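Long-range contacts in 15-O-acetyltransferase (PDB 3FOT), which transfers an acetyl group to the 15-hydroxyl of trichothecene intermediates during the biosynthesis of fungal mycotoxins such as T-2 toxin: residues L9-V13 / L411-F416; I125-A131 / E158-D164; S133-W138 / V178-F182; L259-Y263 / E417-L421. All coordinates share one frame; numbering follows the deposited sequence.

In the fold
The four contacts form two pairs on opposite sides of the centre of this BAHD-type acyltransferase. Contacts 1 and 4 share helix 406-423; their centres are about 13 Å apart, and Phe-416 of contact 1 packs on Leu-259 of contact 4 (CD2 to CD2, 4.2 Å). That helix also carries His-414, which binds 15-deacetylcalonectrin and lies about 3 Å, side chain to side chain, from Glu-417. Contacts 2 and 3, with centres about 7 Å apart, belong to one sheet and the helix covering it; a probable hydrogen bond joins Leu-162 O to Glu-179 N (2.8 Å). Between the pairs, contacts 1 and 2 stand farthest apart, about 41 Å between centres.

Contact 1. Residues L9-V13 / L411-F416; sequences LPPLV and LRVHNF
An extended, proline-rich chain end is tied here to a helix by arginine-to-carbonyl bonds: Leu-9 and Pro-10, at the start of the modelled chain, meet Arg-412 on helix 406-423 of the BAHD-type fold. The arginine leaves the helix with CG opposite the backbone N (chi1 -168°) and stays extended to NE, which brings its guanidinium to the backbone of 9-13. Two N-H groups grip two successive carbonyls. Arg-412 NH2 donates to Leu-9 O at 2.7 Å, and Arg-412 NE to Pro-10 O at 2.9 Å, the latter with an N-H...O angle of 164°. Both oxygens sit at the guanidinium edge, in its plane, while each donor stands above the plane of the carbonyl it meets. Leu-9 CD1 lies over one guanidinium face, 3.9 Å above it and displaced toward the rim. A salt bridge from Arg-412 NH1 to Asp-249 of helix 246-264 uses the remaining nitrogen and probably balances the charge. Leu-12 crosses Leu-411 at about a right angle, with Leu-12 CD2 3.8 Å from Leu-411 CB. His-414, which binds 15-deacetylcalonectrin, is on this helix but does not touch 9-13. At the other end, Leu-9 CD2 rests 3.5 Å from Phe-416 CB.

Contact 2. Residues I125-A131 / E158-D164; sequences IHVQPTA and ELFLLSD. With SO4 (sulfate ion), chain J.
His-126 and Phe-160 both turn CG away from the carbonyl carbon and beside the backbone N (chi1 -53° and -60°); with this shared torsion, and paired across the parallel bridge, the two side chains run side by side. The rings are nearly parallel but strongly offset: the planes differ by 29°, the centroids stand 5.1 Å apart, and His-126 CD2 approaches Phe-160 CE1 at 3.6 Å. On that same face Gln-128 runs alongside Leu-162, CB to CD2 3.7 Å, and Leu-137 of the covering helix packs on Phe-160. Ile-125, Val-127, Leu-159 and Leu-161 occupy the other face, where Val-127 CG1 meets Leu-161 CD1 at 3.8 Å. The backbones are bonded in parallel register: His-126 N donates to Leu-159 O, Leu-161 N to His-126 O, and Gln-128 N to Leu-161 O; the bond from Ser-163 N to Gln-128 O is weak, at 3.4 Å. A sulfate, probably from the crystallisation liquor, accepts from Val-127 N through O1 (2.9 Å), and His-126 ND1 is shared between sulfate O4 (3.0 Å) and O3 (3.2 Å). With helix 134-147 linking the parallel neighbours 125-129 and 158-163, this is a beta-alpha-beta crossover at the edge of a mixed sheet.

Contact 3. Residues S133-W138 / V178-F182; sequences SALDLW and VEILF
Ala-134, Glu-179 and Leu-181 make the tight part of this helix-on-strand contact, where the first turn of helix 134-147 meets strand 177-184. Glu-179 bends at chi2 (-106°), which folds its carboxylate back to the start of the helix; there OE1 of Glu-179 accepts from Ala-134 N at 2.8 Å in an almost straight bond (175°), the donor standing above the carboxylate plane. Ala-134 CB also lies 3.4 Å from Glu-179 OE1. A negative carboxylate against the amino end of a helix is probably favoured by the helix dipole, and OE2 is held by Ser-58 OG. Farther along the helix, Leu-181 CD2 lies against Leu-137 CG (4.0 Å) and Trp-138 CB (4.3 Å). The Trp-138 and Tyr-54 rings meet edge-to-face, and Trp-138 NE1 hydrogen-bonds to Asn-470 OD1. The looser side holds a water, which accepts from Leu-135 N at 3.0 Å and donates to Glu-179 OE1. At exposed Asp-136, Ser-133 OG accepts from Asp-136 N (3.0 Å), and Asp-136 OD2 accepts from Ser-133 N (3.0 Å). These reciprocal bonds define a capping box, starting the helix that covers one face of the mixed sheet in this alpha/beta BAHD-type fold.

Contact 4. Residues L259-Y263 / E417-L421; sequences LVANY and EASYL
Tyr-263 and Tyr-420 pack alongside each other between helices 246-264 and 406-423, an interhelical packing contact of the BAHD-type fold; the axes of the short segments 259-263 and 417-421 approach to 12.2 Å, a gap spanned by long side chains. The ring planes lie within 1° of parallel, yet the centroids are 4.9 Å apart and little of one ring lies over the other. It is therefore a strongly offset pair, in which the side chains run in opposite directions and Tyr-263 CD2 meets Tyr-420 CE2 at 3.4 Å. At one border of the pair Val-260 sends CG2 to Tyr-420 CE1 (4.2 Å); beyond the end of the other ring, Leu-421 crosses Tyr-263 at about a right angle and sets CD2 3.5 Å from its OH. Glu-417 completes the first shell. Its CG is opposite the backbone N (chi1 -171°) and the chain continues extended, carrying the carboxylate over to Leu-259, whose two methyls both touch it.

Several outer residues position this first shell. Phe-428 meets the Tyr-263 ring edge-to-face, and Pro-427 packs against both Tyr-263 and Leu-421. Ile-39 of helix 36-41 touches Glu-417 and Leu-421. The Glu-417 side chain is about 3 Å from that of His-414, which binds 15-deacetylcalonectrin. Tyr-255 OH and Glu-417 OE1 share a hydrogen bond, while Leu-259 CD1 lies 3.7 Å from Glu-417 CD.

Contact 1. Residues L9-V13 / L411-F416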
loop_
_atom_site.group_PDB
_atom_site.type_symbol
_atom_site.label_atom_id
_atom_site.label_comp_id
_atom_site.label_asym_id
_atom_site.label_seq_id
_atom_site.Cartn_x
_atom_site.Cartn_y
_atom_site.Cartn_z
ATOM N N LEU A 9 9.105 27.247 2.287
ATOM C CA LEU A 9 8.616 25.893 2.680
ATOM C C LEU A 9 8.863 25.692 4.183
ATOM O O LEU A 9 10.004 25.789 4.630
ATOM C CB LEU A 9 9.376 24.822 1.889
ATOM C CG LEU A 9 8.722 23.650 1.142
ATOM C CD1 LEU A 9 9.670 22.467 1.155
ATOM C CD2 LEU A 9 7.378 23.265 1.697
ATOM N N PRO A 10 7.803 25.410 4.969
ATOM C CA PRO A 10 7.999 25.228 6.416
ATOM C C PRO A 10 8.951 24.072 6.739
ATOM O O PRO A 10 8.940 23.063 6.031
ATOM C CB PRO A 10 6.588 24.915 6.936
ATOM C CG PRO A 10 5.657 25.388 5.876
ATOM C CD PRO A 10 6.392 25.254 4.573
ATOM N N PRO A 11 9.795 24.221 7.780
ATOM C CA PRO A 11 10.715 23.137 8.177
ATOM C C PRO A 11 10.086 22.061 9.078
ATOM O O PRO A 11 8.968 22.239 9.567
ATOM C CB PRO A 11 11.802 23.887 8.964
ATOM C CG PRO A 11 11.070 25.058 9.577
ATOM C CD PRO A 11 9.959 25.428 8.618
ATOM N N LEU A 12 10.806 20.954 9.278
ATOM C CA LEU A 12 10.575 20.061 10.421
ATOM C C LEU A 12 11.534 20.512 11.512
ATOM O O LEU A 12 12.703 20.732 11.191
ATOM C CB LEU A 12 10.939 18.612 10.088
ATOM C CG LEU A 12 10.613 17.918 8.772
ATOM C CD1 LEU A 12 11.578 16.770 8.564
ATOM C CD2 LEU A 12 9.175 17.446 8.767
ATOM N N VAL A 13 11.141 20.618 12.791
ATOM C CA VAL A 13 9.823 20.325 13.392
ATOM C C VAL A 13 9.726 19.053 14.272
ATOM O O VAL A 13 8.648 18.753 14.770
ATOM C CB VAL A 13 8.718 20.347 12.356
ATOM N N LEU A 411 9.193 13.835 4.418
ATOM C CA LEU A 411 8.317 14.310 5.479
ATOM C C LEU A 411 7.947 15.769 5.233
ATOM O O LEU A 411 6.793 16.160 5.336
ATOM C CB LEU A 411 8.985 14.135 6.849
ATOM C CG LEU A 411 9.324 12.695 7.247
ATOM C CD1 LEU A 411 10.055 12.704 8.588
ATOM C CD2 LEU A 411 8.079 11.798 7.297
ATOM N N ARG A 412 8.945 16.567 4.877
ATOM C CA ARG A 412 8.733 17.991 4.670
ATOM C C ARG A 412 7.888 18.296 3.442
ATOM O O ARG A 412 6.956 19.116 3.494
ATOM C CB ARG A 412 10.117 18.689 4.580
ATOM C CG ARG A 412 10.026 20.172 4.649
ATOM C CD ARG A 412 11.419 20.763 4.681
ATOM N NE ARG A 412 11.384 22.219 4.702
ATOM C CZ ARG A 412 12.374 22.994 4.245
ATOM N NH1 ARG A 412 13.469 22.455 3.728
ATOM N NH2 ARG A 412 12.260 24.310 4.296
ATOM N N VAL A 413 8.206 17.657 2.323
ATOM C CA VAL A 413 7.466 17.916 1.099
ATOM C C VAL A 413 6.071 17.316 1.123
ATOM O O VAL A 413 5.152 17.877 0.517
ATOM C CB VAL A 413 8.209 17.502 -0.200
ATOM C CG1 VAL A 413 9.588 18.213 -0.270
ATOM C CG2 VAL A 413 8.363 15.989 -0.324
ATOM N N HIS A 414 5.913 16.182 1.802
ATOM C CA HIS A 414 4.558 15.619 1.920
ATOM C C HIS A 414 3.683 16.448 2.878
ATOM O O HIS A 414 2.466 16.544 2.691
ATOM C CB HIS A 414 4.592 14.141 2.330
ATOM C CG HIS A 414 5.059 13.212 1.253
ATOM N ND1 HIS A 414 5.674 12.008 1.530
ATOM C CD2 HIS A 414 4.992 13.297 -0.098
ATOM C CE1 HIS A 414 5.961 11.392 0.398
ATOM N NE2 HIS A 414 5.554 12.149 -0.604
ATOM N N ASN A 415 4.284 17.054 3.900
ATOM C CA ASN A 415 3.527 18.054 4.673
ATOM C C ASN A 415 2.976 19.152 3.737
ATOM O O ASN A 415 1.801 19.549 3.807
ATOM C CB ASN A 415 4.393 18.697 5.743
ATOM C CG ASN A 415 4.583 17.826 6.971
ATOM O OD1 ASN A 415 3.865 16.853 7.200
ATOM N ND2 ASN A 415 5.562 18.201 7.792
ATOM N N PHE A 416 3.836 19.626 2.847
ATOM C CA PHE A 416 3.424 20.634 1.876
ATOM C C PHE A 416 2.311 20.107 0.955
ATOM O O PHE A 416 1.315 20.788 0.692
ATOM C CB PHE A 416 4.622 21.131 1.068
ATOM C CG PHE A 416 4.228 21.991 -0.097
ATOM C CD1 PHE A 416 3.971 23.350 0.090
ATOM C CD2 PHE A 416 4.045 21.432 -1.369
ATOM C CE1 PHE A 416 3.565 24.152 -1.001
ATOM C CE2 PHE A 416 3.640 22.217 -2.447
ATOM C CZ PHE A 416 3.412 23.587 -2.260
HETATM O O HOH W 1 6.627 21.622 4.676
HETATM O O HOH W 2 7.034 20.746 7.427
#

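Contact 2. Residues I125-A131 / E158-D164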
loop_
_atom_site.group_PDB
_atom_site.type_symbol
_atom_site.label_atom_id
_atom_site.label_comp_id
_atom_site.label_asym_id
_atom_site.label_seq_id
_atom_site.Cartn_x
_atom_site.Cartn_y
_atom_site.Cartn_z
ATOM N N ILE A 125 -13.355 -8.522 13.419
ATOM C CA ILE A 125 -13.303 -9.728 12.591
ATOM C C ILE A 125 -14.725 -10.125 12.245
ATOM O O ILE A 125 -15.556 -10.287 13.138
ATOM C CB ILE A 125 -12.629 -10.916 13.326
ATOM C CG1 ILE A 125 -11.262 -10.539 13.923
ATOM C CG2 ILE A 125 -12.535 -12.141 12.404
ATOM C CD1 ILE A 125 -10.186 -10.250 12.931
ATOM N N HIS A 126 -14.985 -10.265 10.946
ATOM C CA HIS A 126 -16.331 -10.514 10.429
ATOM C C HIS A 126 -16.331 -11.711 9.508
ATOM O O HIS A 126 -15.341 -11.983 8.842
ATOM C CB HIS A 126 -16.785 -9.278 9.667
ATOM C CG HIS A 126 -16.666 -8.030 10.479
ATOM N ND1 HIS A 126 -17.487 -7.776 11.554
ATOM C CD2 HIS A 126 -15.777 -7.013 10.432
ATOM C CE1 HIS A 126 -17.123 -6.638 12.121
ATOM N NE2 HIS A 126 -16.097 -6.149 11.452
ATOM N N VAL A 127 -17.451 -12.420 9.446
ATOM C CA VAL A 127 -17.537 -13.552 8.536
ATOM C C VAL A 127 -18.819 -13.517 7.703
ATOM O O VAL A 127 -19.851 -12.934 8.123
ATOM C CB VAL A 127 -17.469 -14.917 9.275
ATOM C CG1 VAL A 127 -16.268 -14.993 10.192
ATOM C CG2 VAL A 127 -18.770 -15.195 10.033
ATOM N N GLN A 128 -18.749 -14.126 6.525
ATOM C CA GLN A 128 -19.920 -14.239 5.655
ATOM C C GLN A 128 -19.866 -15.552 4.893
ATOM O O GLN A 128 -18.926 -15.781 4.151
ATOM C CB GLN A 128 -19.951 -13.132 4.596
ATOM C CG GLN A 128 -19.989 -11.703 5.064
ATOM C CD GLN A 128 -20.176 -10.729 3.903
ATOM O OE1 GLN A 128 -20.606 -11.118 2.807
ATOM N NE2 GLN A 128 -19.857 -9.458 4.141
ATOM N N PRO A 129 -20.889 -16.422 5.063
ATOM C CA PRO A 129 -21.031 -17.535 4.121
ATOM C C PRO A 129 -21.560 -16.982 2.812
ATOM O O PRO A 129 -22.695 -16.498 2.764
ATOM C CB PRO A 129 -22.066 -18.459 4.786
ATOM C CG PRO A 129 -22.412 -17.853 6.091
ATOM C CD PRO A 129 -21.926 -16.421 6.100
ATOM N N THR A 130 -20.733 -17.031 1.771
ATOM C CA THR A 130 -21.001 -16.375 0.503
ATOM C C THR A 130 -20.076 -16.900 -0.593
ATOM O O THR A 130 -18.978 -17.343 -0.306
ATOM C CB THR A 130 -20.810 -14.816 0.608
ATOM O OG1 THR A 130 -21.143 -14.194 -0.647
ATOM C CG2 THR A 130 -19.354 -14.464 0.999
ATOM N N ALA A 131 -20.518 -16.816 -1.843
ATOM C CA ALA A 131 -19.657 -17.107 -2.985
ATOM C C ALA A 131 -18.848 -15.898 -3.478
ATOM O O ALA A 131 -17.994 -16.056 -4.332
ATOM C CB ALA A 131 -20.480 -17.718 -4.146
ATOM N N GLU A 158 -9.641 -4.053 9.879
ATOM C CA GLU A 158 -10.677 -5.053 10.073
ATOM C C GLU A 158 -10.458 -6.175 9.060
ATOM O O GLU A 158 -9.821 -5.960 8.025
ATOM C CB GLU A 158 -12.074 -4.425 9.932
ATOM C CG GLU A 158 -12.394 -3.740 8.596
ATOM C CD GLU A 158 -13.774 -3.108 8.560
ATOM O OE1 GLU A 158 -14.537 -3.287 9.553
ATOM O OE2 GLU A 158 -14.123 -2.485 7.512
ATOM N N LEU A 159 -11.029 -7.353 9.342
ATOM C CA LEU A 159 -10.897 -8.539 8.462
ATOM C C LEU A 159 -12.277 -9.075 8.160
ATOM O O LEU A 159 -13.138 -9.093 9.059
ATOM C CB LEU A 159 -10.163 -9.680 9.193
ATOM C CG LEU A 159 -8.645 -9.751 9.242
ATOM C CD1 LEU A 159 -8.081 -8.571 10.026
ATOM C CD2 LEU A 159 -8.172 -11.074 9.867
ATOM N N PHE A 160 -12.482 -9.536 6.926
ATOM C CA PHE A 160 -13.702 -10.230 6.532
ATOM C C PHE A 160 -13.357 -11.589 5.962
ATOM O O PHE A 160 -12.619 -11.674 4.987
ATOM C CB PHE A 160 -14.456 -9.429 5.468
ATOM C CG PHE A 160 -14.857 -8.068 5.922
ATOM C CD1 PHE A 160 -16.116 -7.856 6.475
ATOM C CD2 PHE A 160 -13.987 -6.984 5.754
ATOM C CE1 PHE A 160 -16.495 -6.598 6.903
ATOM C CE2 PHE A 160 -14.358 -5.717 6.164
ATOM C CZ PHE A 160 -15.605 -5.515 6.745
ATOM N N LEU A 161 -13.876 -12.644 6.584
ATOM C CA LEU A 161 -13.581 -14.026 6.168
ATOM C C LEU A 161 -14.789 -14.511 5.393
ATOM O O LEU A 161 -15.918 -14.419 5.881
ATOM C CB LEU A 161 -13.352 -14.938 7.387
ATOM C CG LEU A 161 -12.446 -14.431 8.534
ATOM C CD1 LEU A 161 -12.471 -15.364 9.754
ATOM C CD2 LEU A 161 -11.035 -14.165 8.073
ATOM N N LEU A 162 -14.557 -15.004 4.193
ATOM C CA LEU A 162 -15.641 -15.368 3.296
ATOM C C LEU A 162 -15.385 -16.778 2.818
ATOM O O LEU A 162 -14.255 -17.129 2.497
ATOM C CB LEU A 162 -15.630 -14.431 2.085
ATOM C CG LEU A 162 -15.486 -12.915 2.326
ATOM C CD1 LEU A 162 -15.358 -12.191 0.992
ATOM C CD2 LEU A 162 -16.664 -12.401 3.151
ATOM N N SER A 163 -16.428 -17.592 2.743
ATOM C CA SER A 163 -16.276 -18.916 2.139
ATOM C C SER A 163 -17.639 -19.343 1.621
ATOM O O SER A 163 -18.659 -19.045 2.236
ATOM C CB SER A 163 -15.721 -19.968 3.124
ATOM O OG SER A 163 -15.309 -21.161 2.436
ATOM N N ASP A 164 -17.626 -20.062 0.498
ATOM C CA ASP A 164 -18.870 -20.496 -0.146
ATOM C C ASP A 164 -19.412 -21.760 0.527
ATOM O O ASP A 164 -19.337 -22.860 -0.028
ATOM C CB ASP A 164 -18.657 -20.723 -1.636
ATOM C CG ASP A 164 -19.965 -20.891 -2.391
ATOM O OD1 ASP A 164 -21.054 -20.670 -1.805
ATOM O OD2 ASP A 164 -19.887 -21.253 -3.575
HETATM S S SO4 J . -19.845 -10.497 12.243
HETATM O O1 SO4 J . -19.299 -11.731 11.626
HETATM O O2 SO4 J . -21.169 -10.816 12.806
HETATM O O3 SO4 J . -18.984 -9.959 13.295
HETATM O O4 SO4 J . -20.013 -9.432 11.247
HETATM O O HOH W 3 -14.936 -3.681 11.929
#

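Contact 3. Residues S133-W138 / V178-F182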
loop_
_atom_site.group_PDB
_atom_site.type_symbol
_atom_site.label_atom_id
_atom_site.label_comp_id
_atom_site.label_asym_id
_atom_site.label_seq_id
_atom_site.Cartn_x
_atom_site.Cartn_y
_atom_site.Cartn_z
ATOM N N SER A 133 -16.061 -13.089 -3.882
ATOM C CA SER A 133 -14.623 -12.986 -3.624
ATOM C C SER A 133 -14.325 -11.802 -2.691
ATOM O O SER A 133 -15.186 -10.956 -2.460
ATOM C CB SER A 133 -13.864 -12.772 -4.934
ATOM O OG SER A 133 -14.083 -11.465 -5.435
ATOM N N ALA A 134 -13.091 -11.737 -2.189
ATOM C CA ALA A 134 -12.661 -10.582 -1.397
ATOM C C ALA A 134 -12.807 -9.262 -2.185
ATOM O O ALA A 134 -13.267 -8.251 -1.636
ATOM C CB ALA A 134 -11.210 -10.787 -0.885
ATOM N N LEU A 135 -12.405 -9.258 -3.459
ATOM C CA LEU A 135 -12.550 -8.037 -4.270
ATOM C C LEU A 135 -13.998 -7.698 -4.599
ATOM O O LEU A 135 -14.320 -6.533 -4.763
ATOM C CB LEU A 135 -11.686 -8.064 -5.539
ATOM C CG LEU A 135 -10.177 -7.965 -5.219
ATOM C CD1 LEU A 135 -9.338 -8.082 -6.481
ATOM C CD2 LEU A 135 -9.798 -6.704 -4.448
ATOM N N ASP A 136 -14.865 -8.710 -4.697
ATOM C CA ASP A 136 -16.316 -8.471 -4.852
ATOM C C ASP A 136 -16.820 -7.693 -3.651
ATOM O O ASP A 136 -17.582 -6.745 -3.780
ATOM C CB ASP A 136 -17.105 -9.787 -4.915
ATOM C CG ASP A 136 -16.966 -10.514 -6.237
ATOM O OD1 ASP A 136 -16.534 -9.911 -7.235
ATOM O OD2 ASP A 136 -17.280 -11.724 -6.260
ATOM N N LEU A 137 -16.372 -8.097 -2.473
ATOM C CA LEU A 137 -16.761 -7.421 -1.239
ATOM C C LEU A 137 -16.208 -5.995 -1.156
ATOM O O LEU A 137 -16.896 -5.075 -0.696
ATOM C CB LEU A 137 -16.309 -8.242 -0.039
ATOM C CG LEU A 137 -16.657 -7.661 1.326
ATOM C CD1 LEU A 137 -18.169 -7.436 1.471
ATOM C CD2 LEU A 137 -16.087 -8.600 2.423
ATOM N N TRP A 138 -14.985 -5.793 -1.623
ATOM C CA TRP A 138 -14.447 -4.433 -1.704
ATOM C C TRP A 138 -15.415 -3.553 -2.505
ATOM O O TRP A 138 -15.801 -2.452 -2.073
ATOM C CB TRP A 138 -13.059 -4.484 -2.365
ATOM C CG TRP A 138 -12.508 -3.115 -2.704
ATOM C CD1 TRP A 138 -12.266 -2.114 -1.842
ATOM C CD2 TRP A 138 -12.164 -2.631 -4.001
ATOM N NE1 TRP A 138 -11.782 -1.002 -2.519
ATOM C CE2 TRP A 138 -11.721 -1.298 -3.849
ATOM C CE3 TRP A 138 -12.188 -3.193 -5.280
ATOM C CZ2 TRP A 138 -11.276 -0.525 -4.918
ATOM C CZ3 TRP A 138 -11.750 -2.422 -6.356
ATOM C CH2 TRP A 138 -11.299 -1.101 -6.168
ATOM N N VAL A 178 -11.095 -20.063 1.124
ATOM C CA VAL A 178 -11.541 -19.081 2.105
ATOM C C VAL A 178 -10.876 -17.776 1.652
ATOM O O VAL A 178 -9.666 -17.757 1.438
ATOM C CB VAL A 178 -11.071 -19.399 3.532
ATOM C CG1 VAL A 178 -11.447 -18.257 4.476
ATOM C CG2 VAL A 178 -11.699 -20.706 4.050
ATOM N N GLU A 179 -11.659 -16.711 1.497
ATOM C CA GLU A 179 -11.088 -15.421 1.097
ATOM C C GLU A 179 -11.012 -14.550 2.344
ATOM O O GLU A 179 -11.901 -14.599 3.191
ATOM C CB GLU A 179 -11.991 -14.745 0.055
ATOM C CG GLU A 179 -12.187 -15.560 -1.225
ATOM C CD GLU A 179 -11.406 -15.015 -2.433
ATOM O OE1 GLU A 179 -11.187 -13.783 -2.552
ATOM O OE2 GLU A 179 -11.036 -15.823 -3.307
ATOM N N ILE A 180 -9.957 -13.747 2.456
ATOM C CA ILE A 180 -9.944 -12.749 3.521
ATOM C C ILE A 180 -9.715 -11.388 2.872
ATOM O O ILE A 180 -8.770 -11.227 2.103
ATOM C CB ILE A 180 -8.827 -13.018 4.560
ATOM C CG1 ILE A 180 -8.918 -14.447 5.113
ATOM C CG2 ILE A 180 -8.888 -11.981 5.676
ATOM C CD1 ILE A 180 -7.820 -14.781 6.161
ATOM N N LEU A 181 -10.581 -10.437 3.193
ATOM C CA LEU A 181 -10.367 -9.045 2.833
ATOM C C LEU A 181 -9.916 -8.299 4.077
ATOM O O LEU A 181 -10.655 -8.241 5.069
ATOM C CB LEU A 181 -11.673 -8.423 2.338
ATOM C CG LEU A 181 -11.480 -6.989 1.802
ATOM C CD1 LEU A 181 -10.591 -6.939 0.540
ATOM C CD2 LEU A 181 -12.877 -6.364 1.549
ATOM N N PHE A 182 -8.699 -7.752 4.033
ATOM C CA PHE A 182 -8.229 -6.827 5.080
ATOM C C PHE A 182 -8.564 -5.435 4.626
ATOM O O PHE A 182 -8.387 -5.098 3.458
ATOM C CB PHE A 182 -6.724 -6.949 5.298
ATOM C CG PHE A 182 -6.290 -8.336 5.732
ATOM C CD1 PHE A 182 -6.117 -8.630 7.076
ATOM C CD2 PHE A 182 -6.062 -9.343 4.787
ATOM C CE1 PHE A 182 -5.693 -9.916 7.495
ATOM C CE2 PHE A 182 -5.652 -10.635 5.193
ATOM C CZ PHE A 182 -5.483 -10.923 6.552
HETATM O O HOH W 4 -10.781 -11.384 -4.762
#

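Contact 4. Residues L259-Y263 / E417-L421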
loop_
_atom_site.group_PDB
_atom_site.type_symbol
_atom_site.label_atom_id
_atom_site.label_comp_id
_atom_site.label_asym_id
_atom_site.label_seq_id
_atom_site.Cartn_x
_atom_site.Cartn_y
_atom_site.Cartn_z
ATOM N N LEU A 259 6.117 18.749 -8.233
ATOM C CA LEU A 259 4.785 18.363 -7.800
ATOM C C LEU A 259 3.721 19.264 -8.389
ATOM O O LEU A 259 2.752 18.801 -8.994
ATOM C CB LEU A 259 4.731 18.404 -6.272
ATOM C CG LEU A 259 3.406 18.072 -5.612
ATOM C CD1 LEU A 259 3.074 16.595 -5.886
ATOM C CD2 LEU A 259 3.524 18.339 -4.124
ATOM N N VAL A 260 3.904 20.564 -8.212
ATOM C CA VAL A 260 2.919 21.532 -8.650
ATOM C C VAL A 260 2.798 21.506 -10.163
ATOM O O VAL A 260 1.686 21.562 -10.684
ATOM C CB VAL A 260 3.231 22.936 -8.125
ATOM C CG1 VAL A 260 2.138 23.944 -8.546
ATOM C CG2 VAL A 260 3.316 22.888 -6.600
ATOM N N ALA A 261 3.931 21.402 -10.860
ATOM C CA ALA A 261 3.933 21.315 -12.319
ATOM C C ALA A 261 3.286 20.039 -12.834
ATOM O O ALA A 261 2.637 20.065 -13.882
ATOM C CB ALA A 261 5.346 21.461 -12.897
ATOM N N ASN A 262 3.485 18.929 -12.123
ATOM C CA ASN A 262 2.821 17.676 -12.492
ATOM C C ASN A 262 1.299 17.815 -12.427
ATOM O O ASN A 262 0.599 17.234 -13.249
ATOM C CB ASN A 262 3.302 16.487 -11.653
ATOM C CG ASN A 262 2.634 15.164 -12.064
ATOM O OD1 ASN A 262 2.720 14.758 -13.212
ATOM N ND2 ASN A 262 1.964 14.505 -11.119
ATOM N N TYR A 263 0.785 18.576 -11.461
ATOM C CA TYR A 263 -0.670 18.809 -11.389
ATOM C C TYR A 263 -1.191 19.513 -12.650
ATOM O O TYR A 263 -2.318 19.273 -13.086
ATOM C CB TYR A 263 -1.059 19.618 -10.138
ATOM C CG TYR A 263 -0.955 18.869 -8.819
ATOM C CD1 TYR A 263 -1.627 17.667 -8.619
ATOM C CD2 TYR A 263 -0.203 19.390 -7.754
ATOM C CE1 TYR A 263 -1.540 16.983 -7.407
ATOM C CE2 TYR A 263 -0.112 18.718 -6.534
ATOM C CZ TYR A 263 -0.779 17.509 -6.368
ATOM O OH TYR A 263 -0.709 16.822 -5.175
ATOM N N GLU A 417 2.485 18.878 0.480
ATOM C CA GLU A 417 1.524 18.275 -0.426
ATOM C C GLU A 417 0.119 18.151 0.202
ATOM O O GLU A 417 -0.909 18.428 -0.453
ATOM C CB GLU A 417 2.064 16.916 -0.851
ATOM C CG GLU A 417 1.284 16.254 -1.946
ATOM C CD GLU A 417 2.070 15.132 -2.598
ATOM O OE1 GLU A 417 3.306 15.028 -2.381
ATOM O OE2 GLU A 417 1.439 14.366 -3.345
ATOM N N ALA A 418 0.073 17.764 1.472
ATOM C CA ALA A 418 -1.189 17.666 2.210
ATOM C C ALA A 418 -1.907 19.015 2.277
ATOM O O ALA A 418 -3.125 19.122 2.023
ATOM C CB ALA A 418 -0.926 17.124 3.615
ATOM N N SER A 419 -1.134 20.057 2.568
ATOM C CA SER A 419 -1.664 21.417 2.608
ATOM C C SER A 419 -2.150 21.880 1.241
ATOM O O SER A 419 -3.229 22.506 1.133
ATOM C CB SER A 419 -0.578 22.352 3.118
ATOM O OG SER A 419 -0.560 22.307 4.527
ATOM N N TYR A 420 -1.386 21.545 0.198
ATOM C CA TYR A 420 -1.777 21.851 -1.197
ATOM C C TYR A 420 -3.102 21.165 -1.548
ATOM O O TYR A 420 -4.022 21.783 -2.118
ATOM C CB TYR A 420 -0.682 21.425 -2.189
ATOM C CG TYR A 420 -0.935 21.885 -3.608
ATOM C CD1 TYR A 420 -0.381 23.075 -4.081
ATOM C CD2 TYR A 420 -1.734 21.140 -4.474
ATOM C CE1 TYR A 420 -0.619 23.509 -5.383
ATOM C CE2 TYR A 420 -1.988 21.564 -5.774
ATOM C CZ TYR A 420 -1.416 22.747 -6.225
ATOM O OH TYR A 420 -1.671 23.152 -7.509
ATOM N N LEU A 421 -3.218 19.889 -1.193
ATOM C CA LEU A 421 -4.426 19.134 -1.525
ATOM C C LEU A 421 -5.655 19.570 -0.740
ATOM O O LEU A 421 -6.783 19.441 -1.229
ATOM C CB LEU A 421 -4.200 17.637 -1.345
ATOM C CG LEU A 421 -3.234 17.061 -2.377
ATOM C CD1 LEU A 421 -2.782 15.685 -1.874
ATOM C CD2 LEU A 421 -3.865 16.987 -3.764
#